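PDB 5BQ3: rhamnose ABC transporter, rhamnose-binding protein from Actinomyces odontolyticus ATCC 17982, which probably binds a sugar such as rhamnose outside the membrane and hands it to its ABC transporter for uptake. Local coordinates for residues 25-37 and 81-94. Residues are numbered along the deposited sequence; the frame is centred on the assembly and turned at random.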
loop_
_atom_site.group_PDB
_atom_site.type_symbol
_atom_site.label_atom_id
_atom_site.label_comp_id
_atom_site.label_asym_id
_atom_site.label_seq_id
_atom_site.Cartn_x
_atom_site.Cartn_y
_atom_site.Cartn_z
ATOM N N VAL A 25 24.660 0.269 14.153
ATOM C CA VAL A 25 23.770 1.094 14.970
ATOM C C VAL A 25 23.450 0.364 16.302
ATOM O O VAL A 25 22.325 0.427 16.804
ATOM C CB VAL A 25 22.493 1.510 14.180
ATOM C CG1 VAL A 25 22.815 2.573 13.135
ATOM C CG2 VAL A 25 21.809 0.311 13.534
ATOM N N SER A 26 24.477 -0.289 16.882
ATOM C CA SER A 26 24.412 -1.051 18.134
ATOM C C SER A 26 24.125 -0.163 19.358
ATOM O O SER A 26 23.665 -0.671 20.381
ATOM C CB SER A 26 25.709 -1.826 18.351
ATOM O OG SER A 26 26.845 -0.977 18.318
ATOM N N SER A 27 24.390 1.154 19.245
ATOM C CA SER A 27 24.187 2.151 20.299
ATOM C C SER A 27 23.071 3.155 19.946
ATOM O O SER A 27 22.675 3.956 20.797
ATOM C CB SER A 27 25.490 2.905 20.551
ATOM O OG SER A 27 25.937 3.560 19.375
ATOM N N GLN A 28 22.570 3.105 18.699
ATOM C CA GLN A 28 21.553 4.020 18.174
ATOM C C GLN A 28 20.123 3.526 18.446
ATOM O O GLN A 28 19.908 2.331 18.652
ATOM C CB GLN A 28 21.763 4.242 16.667
ATOM C CG GLN A 28 23.189 4.651 16.277
ATOM C CD GLN A 28 23.476 6.107 16.523
ATOM O OE1 GLN A 28 23.906 6.504 17.609
ATOM N NE2 GLN A 28 23.267 6.932 15.512
ATOM N N SER A 29 19.153 4.463 18.445
ATOM C CA SER A 29 17.734 4.197 18.698
ATOM C C SER A 29 16.853 4.438 17.460
ATOM O O SER A 29 17.113 5.355 16.678
ATOM C CB SER A 29 17.229 5.058 19.851
ATOM O OG SER A 29 17.436 6.440 19.609
ATOM N N ILE A 30 15.797 3.616 17.305
ATOM C CA ILE A 30 14.829 3.697 16.204
ATOM C C ILE A 30 13.404 3.813 16.778
ATOM O O ILE A 30 13.075 3.138 17.756
ATOM C CB ILE A 30 14.981 2.508 15.196
ATOM C CG1 ILE A 30 14.164 2.749 13.896
ATOM C CG2 ILE A 30 14.676 1.133 15.836
ATOM C CD1 ILE A 30 14.556 1.889 12.698
ATOM N N THR A 31 12.578 4.685 16.177
ATOM C CA THR A 31 11.190 4.890 16.597
ATOM C C THR A 31 10.273 4.887 15.372
ATOM O O THR A 31 10.549 5.563 14.377
ATOM C CB THR A 31 11.041 6.162 17.449
ATOM O OG1 THR A 31 11.866 6.038 18.608
ATOM C CG2 THR A 31 9.609 6.399 17.897
ATOM N N PHE A 32 9.182 4.110 15.465
ATOM C CA PHE A 32 8.161 3.956 14.428
ATOM C C PHE A 32 6.898 4.705 14.854
ATOM O O PHE A 32 6.360 4.437 15.930
ATOM C CB PHE A 32 7.862 2.463 14.170
ATOM C CG PHE A 32 9.064 1.621 13.808
ATOM C CD1 PHE A 32 9.839 1.025 14.796
ATOM C CD2 PHE A 32 9.414 1.414 12.480
ATOM C CE1 PHE A 32 10.964 0.264 14.460
ATOM C CE2 PHE A 32 10.529 0.648 12.146
ATOM C CZ PHE A 32 11.299 0.080 13.137
ATOM N N ILE A 33 6.457 5.678 14.036
ATOM C CA ILE A 33 5.257 6.464 14.312
ATOM C C ILE A 33 4.199 6.157 13.233
ATOM O O ILE A 33 4.300 6.660 12.112
ATOM C CB ILE A 33 5.526 7.996 14.467
ATOM C CG1 ILE A 33 6.636 8.281 15.511
ATOM C CG2 ILE A 33 4.224 8.744 14.831
ATOM C CD1 ILE A 33 7.306 9.641 15.387
ATOM N N PRO A 34 3.168 5.337 13.556
ATOM C CA PRO A 34 2.113 5.075 12.562
ATOM C C PRO A 34 1.121 6.240 12.495
ATOM O O PRO A 34 1.214 7.174 13.297
ATOM C CB PRO A 34 1.456 3.795 13.086
ATOM C CG PRO A 34 1.627 3.864 14.564
ATOM C CD PRO A 34 2.880 4.660 14.843
ATOM N N LYS A 35 0.163 6.178 11.549
ATOM C CA LYS A 35 -0.887 7.189 11.383
ATOM C C LYS A 35 -1.763 7.273 12.639
ATOM O O LYS A 35 -2.147 8.362 13.070
ATOM C CB LYS A 35 -1.764 6.844 10.169
ATOM C CG LYS A 35 -1.163 7.195 8.822
ATOM C CD LYS A 35 -2.149 6.894 7.709
ATOM C CE LYS A 35 -1.666 7.411 6.384
ATOM N NZ LYS A 35 -2.633 7.130 5.293
ATOM N N GLN A 36 -2.049 6.102 13.225
ATOM C CA GLN A 36 -2.897 5.887 14.392
ATOM C C GLN A 36 -2.436 4.617 15.115
ATOM O O GLN A 36 -1.977 3.677 14.462
ATOM C CB GLN A 36 -4.360 5.757 13.902
ATOM C CG GLN A 36 -5.428 5.605 14.974
ATOM C CD GLN A 36 -6.810 5.507 14.374
ATOM O OE1 GLN A 36 -7.629 6.426 14.483
ATOM N NE2 GLN A 36 -7.107 4.387 13.729
ATOM N N LEU A 37 -2.551 4.589 16.452
ATOM C CA LEU A 37 -2.197 3.414 17.246
ATOM C C LEU A 37 -3.315 2.371 17.213
ATOM O O LEU A 37 -4.489 2.721 17.043
ATOM C CB LEU A 37 -1.897 3.788 18.709
ATOM C CG LEU A 37 -0.535 4.407 19.037
ATOM C CD1 LEU A 37 -0.451 4.728 20.510
ATOM C CD2 LEU A 37 0.621 3.477 18.661
ATOM N N GLU A 81 10.325 12.802 20.358
ATOM C CA GLU A 81 11.412 11.892 19.995
ATOM C C GLU A 81 12.712 12.648 19.716
ATOM O O GLU A 81 13.785 12.099 19.962
ATOM C CB GLU A 81 11.029 11.022 18.787
ATOM C CG GLU A 81 9.912 10.019 19.052
ATOM C CD GLU A 81 10.088 9.091 20.241
ATOM O OE1 GLU A 81 11.085 8.333 20.272
ATOM O OE2 GLU A 81 9.211 9.109 21.135
ATOM N N VAL A 82 12.619 13.900 19.220
ATOM C CA VAL A 82 13.776 14.766 18.947
ATOM C C VAL A 82 14.412 15.147 20.297
ATOM O O VAL A 82 15.636 15.093 20.431
ATOM C CB VAL A 82 13.385 16.009 18.092
ATOM C CG1 VAL A 82 14.560 16.966 17.912
ATOM C CG2 VAL A 82 12.838 15.588 16.735
ATOM N N GLN A 83 13.566 15.466 21.301
ATOM C CA GLN A 83 13.953 15.810 22.674
ATOM C C GLN A 83 14.646 14.631 23.366
ATOM O O GLN A 83 15.564 14.843 24.158
ATOM C CB GLN A 83 12.716 16.238 23.477
ATOM C CG GLN A 83 12.346 17.702 23.303
ATOM C CD GLN A 83 12.944 18.541 24.400
ATOM O OE1 GLN A 83 12.358 18.709 25.475
ATOM N NE2 GLN A 83 14.133 19.073 24.158
ATOM N N ALA A 84 14.210 13.391 23.048
ATOM C CA ALA A 84 14.763 12.140 23.573
ATOM C C ALA A 84 16.076 11.758 22.863
ATOM O O ALA A 84 16.799 10.877 23.329
ATOM C CB ALA A 84 13.742 11.021 23.421
ATOM N N GLY A 85 16.361 12.417 21.742
ATOM C CA GLY A 85 17.561 12.182 20.949
ATOM C C GLY A 85 17.519 10.906 20.136
ATOM O O GLY A 85 18.512 10.175 20.094
ATOM N N THR A 86 16.372 10.633 19.476
ATOM C CA THR A 86 16.172 9.456 18.626
ATOM C C THR A 86 17.006 9.642 17.355
ATOM O O THR A 86 17.031 10.738 16.791
ATOM C CB THR A 86 14.676 9.235 18.350
ATOM O OG1 THR A 86 13.979 9.158 19.597
ATOM C CG2 THR A 86 14.402 7.974 17.543
ATOM N N ASN A 87 17.713 8.582 16.934
ATOM C CA ASN A 87 18.602 8.613 15.777
ATOM C C ASN A 87 17.870 8.339 14.467
ATOM O O ASN A 87 18.176 8.991 13.469
ATOM C CB ASN A 87 19.746 7.621 15.964
ATOM C CG ASN A 87 20.553 7.876 17.212
ATOM O OD1 ASN A 87 20.381 7.210 18.236
ATOM N ND2 ASN A 87 21.410 8.885 17.173
ATOM N N VAL A 88 16.935 7.364 14.453
ATOM C CA VAL A 88 16.175 6.998 13.252
ATOM C C VAL A 88 14.677 7.144 13.534
ATOM O O VAL A 88 14.175 6.582 14.507
ATOM C CB VAL A 88 16.512 5.573 12.727
ATOM C CG1 VAL A 88 15.753 5.267 11.439
ATOM C CG2 VAL A 88 18.013 5.384 12.520
ATOM N N LEU A 89 13.968 7.884 12.668
ATOM C CA LEU A 89 12.527 8.088 12.785
ATOM C C LEU A 89 11.815 7.571 11.534
ATOM O O LEU A 89 12.070 8.058 10.431
ATOM C CB LEU A 89 12.204 9.570 13.027
ATOM C CG LEU A 89 10.900 9.840 13.767
ATOM C CD1 LEU A 89 11.119 9.831 15.269
ATOM C CD2 LEU A 89 10.307 11.160 13.344
ATOM N N VAL A 90 10.949 6.559 11.711
ATOM C CA VAL A 90 10.171 5.952 10.625
ATOM C C VAL A 90 8.709 6.380 10.829
ATOM O O VAL A 90 8.123 6.044 11.857
ATOM C CB VAL A 90 10.355 4.411 10.539
ATOM C CG1 VAL A 90 9.737 3.863 9.262
ATOM C CG2 VAL A 90 11.833 4.019 10.617
ATOM N N ILE A 91 8.140 7.170 9.890
ATOM C CA ILE A 91 6.787 7.709 10.063
ATOM C C ILE A 91 5.879 7.553 8.821
ATOM O O ILE A 91 6.316 7.741 7.692
ATOM C CB ILE A 91 6.870 9.207 10.515
ATOM C CG1 ILE A 91 5.472 9.827 10.752
ATOM C CG2 ILE A 91 7.723 10.068 9.561
ATOM C CD1 ILE A 91 5.395 10.839 11.822
ATOM N N ALA A 92 4.597 7.232 9.069
ATOM C CA ALA A 92 3.537 7.171 8.066
ATOM C C ALA A 92 2.730 8.457 8.220
ATOM O O ALA A 92 1.887 8.554 9.113
ATOM C CB ALA A 92 2.674 5.930 8.268
ATOM N N ALA A 93 3.086 9.486 7.424
ATOM C CA ALA A 93 2.518 10.835 7.481
ATOM C C ALA A 93 1.005 10.875 7.249
ATOM O O ALA A 93 0.513 10.356 6.244
ATOM C CB ALA A 93 3.215 11.739 6.475
ATOM N N ASN A 94 0.274 11.502 8.192
ATOM C CA ASN A 94 -1.178 11.683 8.122
ATOM C C ASN A 94 -1.524 12.739 7.071
ATOM O O ASN A 94 -2.530 12.618 6.376
ATOM C CB ASN A 94 -1.736 12.077 9.487
ATOM C CG ASN A 94 -2.125 10.917 10.369
ATOM O OD1 ASN A 94 -2.800 9.973 9.941
ATOM N ND2 ASN A 94 -1.773 11.000 11.644
#
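Ser29 grips Asn87 OD1 from two groups: its backbone N donates at 3.0 Å, tilted 17° from the carbonyl plane, and its OG adds a weak bond. This grip opens the pairing of parallel strands 29-33 and 88-91, adjacent inner strands of the six-stranded parallel sheet in one lobe of the periplasmic-binding-protein fold. The short strand axes lie 16° apart, and the backbone bonds alternate along them: Val88 N to Ser29 O, Thr31 N to Val88 O, Val90 N to Thr31 O, Ile33 N to Val90 O and Ala92 N to Ile33 O. Side chains divide accordingly. On the face covered by helices 40-56 and 271-287, Ile30 CD1 reaches Val88 CG1 at 3.8 Å, while the Phe32 ring runs beside Val90, CD2 lying 3.7 Å from CB. On the other, Ile33 CD1 meets Leu89 CD1 at 3.8 Å. There a chi1 of -60° sets Thr31 OG1 anti to the carbonyl carbon and turns it toward Glu81, where it donates to OE1 at 2.9 Å from above the carboxylate plane, tying the strand to helix 75-83. Beyond the strands, Asn94 ND2 bonds Lys35 O at 3.0 Å, in the carbonyl plane on a lone pair.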